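Local coordinates for protein dihydroxyacetone kinase (PDB 1UN8) that phosphorylates dihydroxyacetone with ATP to give dihydroxyacetone phosphate, using divalent metal ions, and works as a homodimer, at residues A[26-30]-A[41-45]; A[49-55]-A[102-107]; A[153-157]-A[256-260]; A[209-215]-A[226-231]; A[241-245]-A[276-281]. All coordinates share one frame; numbering follows the deposited sequence.

Contact 1: residues A[26-30]-A[41-45]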
# COMPACT_ATOMS: atom_id res chain seq x y z
N TRP A 26 3.65 -8.77 -17.61
CA TRP A 26 4.33 -9.37 -18.75
C TRP A 26 3.95 -10.83 -18.99
O TRP A 26 4.29 -11.40 -20.04
CB TRP A 26 5.85 -9.29 -18.58
CG TRP A 26 6.37 -7.92 -18.33
CD1 TRP A 26 6.52 -7.31 -17.12
CD2 TRP A 26 6.79 -6.97 -19.32
NE1 TRP A 26 7.00 -6.03 -17.29
CE2 TRP A 26 7.17 -5.79 -18.63
CE3 TRP A 26 6.87 -6.99 -20.72
CZ2 TRP A 26 7.63 -4.64 -19.29
CZ3 TRP A 26 7.33 -5.85 -21.38
CH2 TRP A 26 7.70 -4.69 -20.66
N ASN A 27 3.25 -11.44 -18.05
CA ASN A 27 2.87 -12.83 -18.20
C ASN A 27 4.15 -13.64 -18.44
O ASN A 27 4.17 -14.59 -19.24
CB ASN A 27 1.91 -12.99 -19.37
CG ASN A 27 1.33 -14.39 -19.46
OD1 ASN A 27 0.93 -14.84 -20.54
ND2 ASN A 27 1.32 -15.10 -18.34
N ASN A 28 5.21 -13.26 -17.74
CA ASN A 28 6.50 -13.91 -17.87
C ASN A 28 6.86 -14.70 -16.63
O ASN A 28 8.02 -15.01 -16.40
CB ASN A 28 7.59 -12.87 -18.09
CG ASN A 28 7.72 -11.91 -16.91
OD1 ASN A 28 6.76 -11.69 -16.16
ND2 ASN A 28 8.91 -11.34 -16.73
N LEU A 29 5.86 -15.04 -15.82
CA LEU A 29 6.12 -15.80 -14.61
C LEU A 29 5.47 -17.17 -14.67
O LEU A 29 4.42 -17.33 -15.28
CB LEU A 29 5.59 -15.02 -13.40
CG LEU A 29 6.07 -13.57 -13.35
CD1 LEU A 29 5.28 -12.79 -12.30
CD2 LEU A 29 7.57 -13.53 -13.07
N ALA A 30 6.10 -18.15 -14.04
CA ALA A 30 5.55 -19.49 -14.03
C ALA A 30 6.00 -20.24 -12.78
O ALA A 30 7.14 -20.10 -12.34
CB ALA A 30 6.02 -20.24 -15.28
N VAL A 41 9.18 -19.73 -8.15
CA VAL A 41 8.58 -19.04 -9.28
C VAL A 41 9.74 -18.76 -10.19
O VAL A 41 10.80 -18.32 -9.73
CB VAL A 41 7.94 -17.71 -8.89
CG1 VAL A 41 7.55 -16.94 -10.16
CG2 VAL A 41 6.72 -17.96 -8.04
N VAL A 42 9.56 -19.01 -11.47
CA VAL A 42 10.62 -18.79 -12.43
C VAL A 42 10.10 -18.07 -13.65
O VAL A 42 8.90 -18.06 -13.90
CB VAL A 42 11.24 -20.13 -12.85
CG1 VAL A 42 10.36 -20.81 -13.89
CG2 VAL A 42 12.63 -19.89 -13.38
N ARG A 43 11.00 -17.46 -14.41
CA ARG A 43 10.61 -16.75 -15.61
C ARG A 43 10.47 -17.69 -16.79
O ARG A 43 11.15 -18.71 -16.86
CB ARG A 43 11.63 -15.66 -15.93
CG ARG A 43 13.05 -16.16 -15.94
CD ARG A 43 14.04 -15.00 -16.00
NE ARG A 43 14.01 -14.30 -17.28
CZ ARG A 43 14.88 -13.36 -17.63
NH1 ARG A 43 15.87 -13.02 -16.80
NH2 ARG A 43 14.79 -12.78 -18.83
N ARG A 44 9.57 -17.35 -17.71
CA ARG A 44 9.32 -18.15 -18.90
C ARG A 44 10.36 -17.81 -19.97
O ARG A 44 10.50 -18.52 -20.97
CB ARG A 44 7.90 -17.90 -19.40
CG ARG A 44 6.84 -18.46 -18.46
CD ARG A 44 5.71 -17.49 -18.24
NE ARG A 44 4.88 -17.31 -19.44
CZ ARG A 44 4.09 -18.26 -19.94
NH1 ARG A 44 4.01 -19.45 -19.36
NH2 ARG A 44 3.37 -18.01 -21.03
N ASP A 45 11.09 -16.73 -19.74
CA ASP A 45 12.15 -16.27 -20.64
C ASP A 45 13.44 -17.00 -20.35
O ASP A 45 14.52 -16.46 -20.59
CB ASP A 45 12.44 -14.78 -20.41
CG ASP A 45 11.33 -13.90 -20.89
OD1 ASP A 45 10.17 -14.14 -20.47
OD2 ASP A 45 11.62 -12.95 -21.66
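Arg44 folds back over the backbone of residues 27-29, and its long side chain carries most of the side-chain contact between 26-30 and 41-45. The chain bends at both chi2 and chi3 (chi3 70°), which brings CD down to 3.2 Å from Leu29 O and turns the guanidinium toward Asn27. There Arg44 NE makes a weak hydrogen bond to Asn27 O, 2.8 Å long but bent to 128° at the hydrogen. The Asn27 amide lies over one face of the guanidinium, the two planes 23° apart, while Asn28 CA sits at its edge. Closer to the backbone, Arg44 CG rests on Ala30 CB at 3.7 Å. These contacts lie at the open end of a beta hairpin, strands 29-32 and 40-43, at the margin of a mixed sheet. Ala30 and Val42 form its hydrogen-bonded pair, N to O at 2.8 Å in both directions, and Leu29 faces Arg43 in the non-hydrogen-bonded pair. Arg44 N then reaches Asn28 O at 3.1 Å. Leu29 and Val41 lean on helix 12-22, whereas Ala30 and Val42 pack on Val339 of the second subunit. Arg43 turns its guanidinium away, to a salt bridge with Glu167.

Contact 2: residues A[49-55]-A[102-107]; sequences NNVAVIS and AGCLLI
Leu105 N and Ala52 O form the shortest hydrogen bond between these two strands, 2.7 Å. It belongs to a parallel ladder in which Ala52 and Ile54 each use both their N-H and their C=O toward 102-107: Ala52 N donates to Gly103 O at 3.0 Å, Ile54 N to Leu105 O, and Ile107 N to Ile54 O at 2.9 Å. Ser55, near the substrate-binding residues Lys109 and Asp114, extends the ladder with its side chain. Its OG, anti to the backbone N (chi1 -166°), donates to Ile107 O at 3.1 Å. At the other end a water donates to both Asn50 O and Gly103 O, so Gly103 O is gripped by the water as well as by Ala52 N.

The packing divides between the two faces. On one, Ala52 CB lies 3.6 Å from Cys104 CB, and Ile54 runs side by side with Leu106, whose CD2 touches Ile54 CB at 3.8 Å. On the other, Val53 CG1 meets Ile107 CG1 at 3.9 Å, the two side chains slanting across each other. Val51 spreads its methyls over the residues that lead into the second strand, CG2 near Ala102 and CG1 over Gly103 O.

Strands 52-59 and 104-109 are adjacent in the sheet though strand 76-80 and helix 88-98 come between them in the chain; that helix covers the Ile54 and Leu106 face. Helices 155-167 and 172-184 cover the face of Val53 and Leu105. Strand 76-80 flanks 52-59, and strand 132-137 flanks 104-109.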
# COMPACT_ATOMS: atom_id res chain seq x y z
N ASN A 49 21.86 -19.43 -21.32
CA ASN A 49 23.15 -19.04 -21.88
C ASN A 49 23.71 -17.93 -21.02
O ASN A 49 24.92 -17.75 -20.92
CB ASN A 49 23.01 -18.56 -23.33
CG ASN A 49 22.77 -19.69 -24.29
OD1 ASN A 49 23.40 -20.75 -24.20
ND2 ASN A 49 21.85 -19.49 -25.23
N ASN A 50 22.81 -17.17 -20.40
CA ASN A 50 23.21 -16.09 -19.51
C ASN A 50 23.28 -16.60 -18.08
O ASN A 50 22.73 -17.66 -17.76
CB ASN A 50 22.23 -14.92 -19.59
CG ASN A 50 22.44 -14.07 -20.83
OD1 ASN A 50 23.57 -13.89 -21.30
ND2 ASN A 50 21.34 -13.52 -21.37
N VAL A 51 23.96 -15.86 -17.23
CA VAL A 51 24.08 -16.26 -15.83
C VAL A 51 22.75 -16.08 -15.12
O VAL A 51 22.07 -15.07 -15.30
CB VAL A 51 25.16 -15.42 -15.11
CG1 VAL A 51 25.07 -15.66 -13.60
CG2 VAL A 51 26.54 -15.80 -15.63
N ALA A 52 22.37 -17.07 -14.33
CA ALA A 52 21.13 -17.00 -13.59
C ALA A 52 21.32 -16.21 -12.28
O ALA A 52 22.32 -16.38 -11.58
CB ALA A 52 20.63 -18.41 -13.28
N VAL A 53 20.35 -15.35 -11.97
CA VAL A 53 20.39 -14.58 -10.73
C VAL A 53 19.20 -15.02 -9.88
O VAL A 53 18.06 -14.59 -10.12
CB VAL A 53 20.28 -13.06 -11.02
CG1 VAL A 53 20.37 -12.27 -9.72
CG2 VAL A 53 21.37 -12.62 -11.98
N ILE A 54 19.44 -15.87 -8.89
CA ILE A 54 18.37 -16.39 -8.03
C ILE A 54 18.30 -15.65 -6.69
O ILE A 54 19.34 -15.24 -6.14
CB ILE A 54 18.56 -17.89 -7.74
CG1 ILE A 54 18.18 -18.73 -8.96
CG2 ILE A 54 17.76 -18.31 -6.52
CD1 ILE A 54 18.56 -20.19 -8.84
N SER A 55 17.09 -15.49 -6.18
CA SER A 55 16.92 -14.85 -4.88
C SER A 55 15.76 -15.51 -4.14
O SER A 55 15.31 -16.60 -4.50
CB SER A 55 16.65 -13.36 -5.04
OG SER A 55 16.79 -12.68 -3.81
N ALA A 102 26.84 -21.35 -17.60
CA ALA A 102 27.23 -20.00 -17.21
C ALA A 102 27.24 -19.80 -15.69
O ALA A 102 27.90 -18.89 -15.18
CB ALA A 102 26.30 -18.98 -17.86
N GLY A 103 26.51 -20.66 -14.98
CA GLY A 103 26.44 -20.55 -13.53
C GLY A 103 25.36 -19.59 -13.03
O GLY A 103 24.67 -18.93 -13.83
N CYS A 104 25.22 -19.50 -11.71
CA CYS A 104 24.23 -18.62 -11.11
C CYS A 104 24.74 -17.90 -9.87
O CYS A 104 25.60 -18.41 -9.14
CB CYS A 104 22.98 -19.40 -10.72
SG CYS A 104 23.23 -20.45 -9.29
N LEU A 105 24.19 -16.72 -9.65
CA LEU A 105 24.52 -15.90 -8.51
C LEU A 105 23.34 -15.90 -7.54
O LEU A 105 22.22 -15.52 -7.92
CB LEU A 105 24.81 -14.46 -8.95
CG LEU A 105 24.77 -13.43 -7.83
CD1 LEU A 105 25.86 -13.78 -6.82
CD2 LEU A 105 24.95 -12.02 -8.38
N LEU A 106 23.56 -16.37 -6.32
CA LEU A 106 22.50 -16.36 -5.32
C LEU A 106 22.62 -15.01 -4.58
O LEU A 106 23.70 -14.65 -4.10
CB LEU A 106 22.69 -17.51 -4.32
CG LEU A 106 22.71 -18.95 -4.85
CD1 LEU A 106 22.93 -19.92 -3.68
CD2 LEU A 106 21.43 -19.28 -5.59
N ILE A 107 21.53 -14.25 -4.54
CA ILE A 107 21.54 -12.98 -3.83
C ILE A 107 20.73 -13.22 -2.55
O ILE A 107 19.50 -13.43 -2.60
CB ILE A 107 20.88 -11.87 -4.66
CG1 ILE A 107 21.60 -11.73 -6.01
CG2 ILE A 107 20.90 -10.54 -3.86
CD1 ILE A 107 22.18 -10.37 -6.28
O HOH W 1 23.21 -19.96 -16.06

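Contact 3: residues A[153-157]-A[256-260]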
# COMPACT_ATOMS: atom_id res chain seq x y z
N ALA A 153 15.20 -3.40 2.10
CA ALA A 153 14.84 -2.84 0.80
C ALA A 153 15.94 -2.70 -0.26
O ALA A 153 15.73 -3.05 -1.42
CB ALA A 153 14.15 -1.50 0.99
N GLY A 154 17.10 -2.19 0.14
CA GLY A 154 18.19 -2.00 -0.81
C GLY A 154 18.52 -3.24 -1.62
O GLY A 154 19.05 -3.14 -2.72
N THR A 155 18.22 -4.41 -1.08
CA THR A 155 18.52 -5.65 -1.76
C THR A 155 18.07 -5.62 -3.23
O THR A 155 18.81 -6.05 -4.10
CB THR A 155 17.83 -6.85 -1.08
OG1 THR A 155 18.30 -6.98 0.28
CG2 THR A 155 18.11 -8.14 -1.85
N ILE A 156 16.89 -5.09 -3.50
CA ILE A 156 16.42 -5.08 -4.87
C ILE A 156 17.27 -4.19 -5.76
O ILE A 156 17.33 -4.40 -6.97
CB ILE A 156 14.94 -4.65 -4.99
CG1 ILE A 156 14.76 -3.23 -4.47
CG2 ILE A 156 14.04 -5.67 -4.27
CD1 ILE A 156 13.79 -2.40 -5.31
N LEU A 157 17.93 -3.19 -5.19
CA LEU A 157 18.77 -2.35 -6.02
C LEU A 157 19.94 -3.22 -6.46
O LEU A 157 20.53 -3.01 -7.52
CB LEU A 157 19.28 -1.14 -5.25
CG LEU A 157 18.21 -0.14 -4.83
CD1 LEU A 157 18.90 1.05 -4.17
CD2 LEU A 157 17.38 0.30 -6.02
N VAL A 256 17.67 7.67 -4.59
CA VAL A 256 17.04 7.32 -3.32
C VAL A 256 15.71 6.60 -3.52
O VAL A 256 14.85 7.05 -4.29
CB VAL A 256 16.80 8.59 -2.46
CG1 VAL A 256 15.93 8.27 -1.25
CG2 VAL A 256 18.14 9.18 -2.02
N MET A 257 15.57 5.48 -2.83
CA MET A 257 14.35 4.70 -2.92
C MET A 257 13.48 4.86 -1.67
O MET A 257 13.92 4.55 -0.55
CB MET A 257 14.68 3.23 -3.15
CG MET A 257 13.50 2.30 -2.96
SD MET A 257 13.87 0.60 -3.45
CE MET A 257 15.30 0.24 -2.43
N ILE A 258 12.27 5.36 -1.85
CA ILE A 258 11.31 5.54 -0.76
C ILE A 258 10.36 4.33 -0.81
O ILE A 258 9.48 4.24 -1.67
CB ILE A 258 10.48 6.83 -0.94
CG1 ILE A 258 11.43 8.02 -1.13
CG2 ILE A 258 9.60 7.07 0.27
CD1 ILE A 258 11.14 8.86 -2.35
N ASN A 259 10.57 3.42 0.13
CA ASN A 259 9.83 2.18 0.23
C ASN A 259 8.77 2.16 1.34
O ASN A 259 9.04 2.53 2.49
CB ASN A 259 10.82 1.03 0.45
CG ASN A 259 10.13 -0.32 0.64
OD1 ASN A 259 9.44 -0.81 -0.25
ND2 ASN A 259 10.35 -0.94 1.80
N ASN A 260 7.57 1.71 1.00
CA ASN A 260 6.49 1.63 1.95
C ASN A 260 6.50 0.23 2.53
O ASN A 260 6.31 -0.74 1.79
CB ASN A 260 5.15 1.88 1.26
CG ASN A 260 4.00 1.98 2.24
OD1 ASN A 260 4.01 1.34 3.29
ND2 ASN A 260 3.00 2.79 1.90
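Met257 reaches from its strand to the N-terminal part of helix 155-167 and the residues before it, and the apolar contacts between 153-157 and 256-260 converge on its sulfur and terminal methyl. Its chain runs out straight, chi1 168° carrying CG away from the backbone N, and turns only at the last torsion (chi3 56°), which swings CE in among Ala153, Ile156 and Leu157. The sulfur meets one branch: Ile156 CD1 lies 3.5 Å from Met257 SD, the two side chains slanting past each other. The methyl meets the others. Leu157 and Met257 approach tip to tip, with Leu157 CG 3.8 Å from CE, and Ala153 CB stands 4.0 Å from the same methyl.

Met257 CE also touches the backbone, coming within 3.5 Å of Ala153 O. That oxygen also accepts Ile156 N at 3.1 Å.

No hydrogen bond passes between the segments. The polar side chain nearest the helix, Asn259, offers Ala153 only a van der Waals contact, Asn259 ND2 to Ala153 CB at 3.9 Å. Its amide is committed to other partners: ND2 donates to Val295 O and Ser304 OG, and OD1 accepts from Leu294 N.

The result is a buried helix-on-sheet contact. Strand 254-260 runs between strands 285-292 and 301-309, and Thr306 of the latter touches Ala153, Leu157 and Met257. Helix 266-277 covers the opposite face of the strand, over Val256 and Ile258.

Contact 4: residues A[209-215]-A[226-231]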
# COMPACT_ATOMS: atom_id res chain seq x y z
N HIS A 209 4.53 1.99 19.82
CA HIS A 209 4.83 2.94 20.85
C HIS A 209 3.90 4.10 20.57
O HIS A 209 3.87 4.66 19.48
CB HIS A 209 6.33 3.28 20.85
CG HIS A 209 7.25 2.02 20.73
ND1 HIS A 209 7.30 1.02 21.67
CD2 HIS A 209 8.10 1.65 19.74
CE1 HIS A 209 8.14 0.09 21.28
NE2 HIS A 209 8.64 0.44 20.11
N PRO A 210 3.09 4.45 21.57
CA PRO A 210 2.17 5.58 21.38
C PRO A 210 2.86 6.91 21.13
O PRO A 210 3.76 7.29 21.87
CB PRO A 210 1.36 5.58 22.68
CG PRO A 210 1.56 4.22 23.25
CD PRO A 210 3.00 3.86 22.99
N GLY A 211 2.42 7.62 20.10
CA GLY A 211 2.99 8.92 19.75
C GLY A 211 4.47 8.88 19.35
O GLY A 211 5.04 9.90 18.96
N HIS A 212 5.08 7.70 19.44
CA HIS A 212 6.48 7.54 19.08
C HIS A 212 6.71 6.67 17.87
O HIS A 212 5.76 6.14 17.28
CB HIS A 212 7.27 6.93 20.23
CG HIS A 212 7.11 7.69 21.57
ND1 HIS A 212 7.52 8.99 21.74
CD2 HIS A 212 6.58 7.30 22.76
CE1 HIS A 212 7.26 9.37 22.98
NE2 HIS A 212 6.69 8.37 23.62
N ALA A 213 7.98 6.53 17.47
CA ALA A 213 8.32 5.73 16.30
C ALA A 213 9.57 4.90 16.51
O ALA A 213 10.60 5.40 16.94
CB ALA A 213 8.51 6.64 15.09
N GLU A 214 9.49 3.61 16.17
CA GLU A 214 10.63 2.72 16.34
C GLU A 214 11.57 2.75 15.13
O GLU A 214 11.25 2.24 14.04
CB GLU A 214 10.15 1.29 16.59
CG GLU A 214 11.28 0.29 16.76
CD GLU A 214 10.81 -1.05 17.30
OE1 GLU A 214 11.46 -2.07 16.97
OE2 GLU A 214 9.81 -1.09 18.07
N LEU A 215 12.73 3.36 15.31
CA LEU A 215 13.72 3.44 14.25
C LEU A 215 14.41 2.10 14.10
O LEU A 215 14.86 1.50 15.08
CB LEU A 215 14.75 4.53 14.58
CG LEU A 215 15.84 4.71 13.53
CD1 LEU A 215 15.21 5.26 12.26
CD2 LEU A 215 16.89 5.68 14.04
N SER A 226 16.27 2.10 18.04
CA SER A 226 15.88 3.12 19.00
C SER A 226 14.43 3.53 18.83
O SER A 226 13.74 3.02 17.95
CB SER A 226 16.79 4.34 18.82
OG SER A 226 16.37 5.42 19.62
N VAL A 227 13.97 4.44 19.69
CA VAL A 227 12.60 4.95 19.64
C VAL A 227 12.62 6.46 19.56
O VAL A 227 13.25 7.10 20.40
CB VAL A 227 11.81 4.55 20.91
CG1 VAL A 227 10.44 5.20 20.89
CG2 VAL A 227 11.67 3.04 21.00
N ILE A 228 11.96 7.04 18.56
CA ILE A 228 11.91 8.50 18.40
C ILE A 228 10.68 9.00 19.17
O ILE A 228 9.59 8.45 19.00
CB ILE A 228 11.75 8.95 16.90
CG1 ILE A 228 12.92 8.51 16.02
CG2 ILE A 228 11.69 10.44 16.84
CD1 ILE A 228 13.75 7.40 16.57
N ASP A 229 10.86 10.05 19.97
CA ASP A 229 9.77 10.60 20.78
C ASP A 229 8.72 11.39 20.01
O ASP A 229 7.97 12.17 20.60
CB ASP A 229 10.35 11.48 21.90
CG ASP A 229 10.90 12.81 21.40
OD1 ASP A 229 11.30 12.89 20.22
OD2 ASP A 229 10.95 13.77 22.19
N THR A 230 8.64 11.19 18.70
CA THR A 230 7.64 11.89 17.91
C THR A 230 7.37 11.11 16.63
O THR A 230 8.12 10.20 16.27
CB THR A 230 8.11 13.30 17.53
OG1 THR A 230 7.04 13.99 16.86
CG2 THR A 230 9.33 13.25 16.61
N GLN A 231 6.29 11.48 15.95
CA GLN A 231 5.92 10.85 14.68
C GLN A 231 5.96 11.90 13.58
O GLN A 231 5.63 11.62 12.43
CB GLN A 231 4.52 10.24 14.76
CG GLN A 231 4.41 9.10 15.75
CD GLN A 231 3.07 8.42 15.68
OE1 GLN A 231 2.21 8.80 14.88
NE2 GLN A 231 2.87 7.39 16.51
O HOH W 2 0.36 6.73 18.13
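Ala213 and Ile228 form a hydrogen-bonded pair in a beta hairpin, strands 213-215 and 226-228, whose second strand is outermost in its mixed sheet within the chain. Ala213 N gives to Ile228 O at 2.9 Å and Ile228 N returns to Ala213 O at 2.7 Å. Leu215 and Ser226 pair less evenly: Leu215 N donates to Ser226 O at 2.8 Å, while Ser226 N to Leu215 O is weak.

Before the strand, residues 209-212 make a type II turn with Gly211 at positive phi. Gln231 lies across this end. Its side chain, extended beyond CG, lays CG against Gly211 O and sends NE2 to His212 O at 3.2 Å, the donor tilted from the carbonyl plane. A water accepts from Gly211 N and, weakly, from the same NE2. The other half of the amide crosses the dimer interface, Gln231 OE1 accepting from Phe4 N of the second subunit.

Both Glu214 oxygens have partners. OE2 accepts from His209 NE2 at 2.8 Å, met on the anti side but tilted out of the carboxylate plane, and OE1 binds Arg207 and Gly224 N. The salt bridge to Arg207 would probably favour an ionised carboxylate. The His209 ring, held by this bond to Glu214, has Val227 CG2 over one face, a CH-pi contact 4.3 Å from the centroid. The connection between the two strands carries His220, the active-site residue.

On the Ala213 face, over helix 233-247, Ile228 CD1 comes to 3.6 Å from Leu215 CB.

Contact 5: residues A[241-245]-A[276-281]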
# COMPACT_ATOMS: atom_id res chain seq x y z
N VAL A 241 17.81 11.08 7.56
CA VAL A 241 18.73 11.61 6.58
C VAL A 241 20.12 11.83 7.18
O VAL A 241 21.13 11.61 6.51
CB VAL A 241 18.19 12.92 5.97
CG1 VAL A 241 19.26 13.63 5.15
CG2 VAL A 241 17.00 12.60 5.10
N ASP A 242 20.17 12.27 8.43
CA ASP A 242 21.46 12.48 9.06
C ASP A 242 22.25 11.18 9.07
O ASP A 242 23.37 11.12 8.57
CB ASP A 242 21.30 12.99 10.50
CG ASP A 242 20.90 14.45 10.57
OD1 ASP A 242 21.37 15.23 9.71
OD2 ASP A 242 20.12 14.81 11.48
N LYS A 243 21.63 10.13 9.62
CA LYS A 243 22.28 8.83 9.70
C LYS A 243 22.67 8.31 8.33
O LYS A 243 23.71 7.66 8.19
CB LYS A 243 21.37 7.84 10.42
CG LYS A 243 21.16 8.25 11.85
CD LYS A 243 20.33 7.28 12.65
CE LYS A 243 20.23 7.75 14.10
NZ LYS A 243 21.59 8.00 14.68
N LEU A 244 21.87 8.61 7.31
CA LEU A 244 22.22 8.17 5.97
C LEU A 244 23.46 8.93 5.52
O LEU A 244 24.39 8.33 4.99
CB LEU A 244 21.07 8.43 5.00
CG LEU A 244 19.98 7.35 4.94
CD1 LEU A 244 18.81 7.84 4.10
CD2 LEU A 244 20.55 6.07 4.36
N LEU A 245 23.48 10.24 5.76
CA LEU A 245 24.62 11.05 5.36
C LEU A 245 25.91 10.63 6.06
O LEU A 245 26.99 10.67 5.46
CB LEU A 245 24.35 12.54 5.64
CG LEU A 245 23.46 13.24 4.61
CD1 LEU A 245 23.32 14.71 4.96
CD2 LEU A 245 24.06 13.08 3.22
N LEU A 276 11.82 14.39 2.33
CA LEU A 276 13.08 13.96 1.76
C LEU A 276 13.60 15.00 0.78
O LEU A 276 14.78 15.31 0.77
CB LEU A 276 12.94 12.63 1.03
CG LEU A 276 14.22 12.19 0.31
CD1 LEU A 276 15.22 11.64 1.32
CD2 LEU A 276 13.91 11.15 -0.72
N ALA A 277 12.71 15.52 -0.05
CA ALA A 277 13.08 16.51 -1.06
C ALA A 277 13.55 17.81 -0.43
O ALA A 277 14.24 18.61 -1.07
CB ALA A 277 11.89 16.78 -1.98
N SER A 278 13.17 18.03 0.82
CA SER A 278 13.56 19.24 1.53
C SER A 278 14.67 18.97 2.54
O SER A 278 15.05 19.87 3.30
CB SER A 278 12.35 19.82 2.26
OG SER A 278 11.27 19.97 1.37
N SER A 279 15.18 17.75 2.57
CA SER A 279 16.22 17.40 3.52
C SER A 279 17.59 17.78 2.98
O SER A 279 17.75 18.04 1.79
CB SER A 279 16.18 15.89 3.83
OG SER A 279 16.64 15.12 2.74
N PRO A 280 18.60 17.82 3.85
CA PRO A 280 19.96 18.17 3.44
C PRO A 280 20.48 17.21 2.38
O PRO A 280 21.52 17.45 1.76
CB PRO A 280 20.75 18.07 4.74
CG PRO A 280 19.73 18.41 5.78
CD PRO A 280 18.53 17.65 5.31
N LEU A 281 19.75 16.12 2.17
CA LEU A 281 20.13 15.09 1.20
C LEU A 281 19.72 15.50 -0.21
O LEU A 281 20.22 14.97 -1.21
CB LEU A 281 19.45 13.79 1.58
CG LEU A 281 19.78 12.52 0.81
CD1 LEU A 281 21.26 12.25 0.88
CD2 LEU A 281 19.01 11.37 1.41
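Val241 and Leu281 make the central apolar contact between helix 233-247 and the chain that leaves helix 266-277. Val241 directs both methyls at the partner segment. The CG1 branch, opposite the backbone N at chi1 169°, meets Leu281 CB at 3.6 Å, and the two side chains cross at a slant. The same methyl also lies near Pro280 CD, while CG2 approaches Leu276 CD1 at 4.3 Å. One turn further along the helix, Leu245 and Leu281 slide past each other in opposite directions, bringing Leu245 CD2 to 3.7 Å from Leu281 CD1. Leu245 CD1 reaches the ring of Pro280 at CB, and Leu244 adds a looser touch through CD1 to Leu281 CD2, 4.4 Å away. Strand 254-260 lies beneath, with Leu254 against Leu281 and Val256 and Ile258 against Leu276.

No polar interaction crosses between the segments; the main ones are local. Leu245 N closes a helical bond on Val241 O. In the other segment Leu276 O receives two donors, Ser279 N at 3.1 Å and Ser279 OG at 2.7 Å, and the two bonds tie Ser279 back to Leu276 just before Pro280. With OG held there, Val241 CG2 packs against it at 3.5 Å, a methyl meeting a hydroxyl oxygen whose hydrogen is directed to Leu276 O.

The association of the two segments therefore rests on van der Waals contact and the burial of mainly aliphatic surface. With the serine's hydrogen bond spent on its own chain, its CB and OG both touch the valine methyls.

How the contacts relate
All five contacts belong to the Dak1 part of the chain. Contacts 1 and 2 share the first mixed sheet, one at its margin beside the second subunit, the other deep between helices. Contacts 3 and 4 reach the second, contact 3 wholly buried and contact 4 only partly, at its outer strand; contact 5 joins helices packed beside it and is mostly buried, with Pro280 exposed. Backbone ladders dominate contacts 1, 2 and 4; contacts 3 and 5, where helices meet strand or loop, have no hydrogen bonds across them. Contact 3 touches contact 2 through Thr155 and Ile107, and contact 5 through Val256, Ile258, Leu276 and Leu281. Leu215 and Lys243 join contact 4 to contact 5.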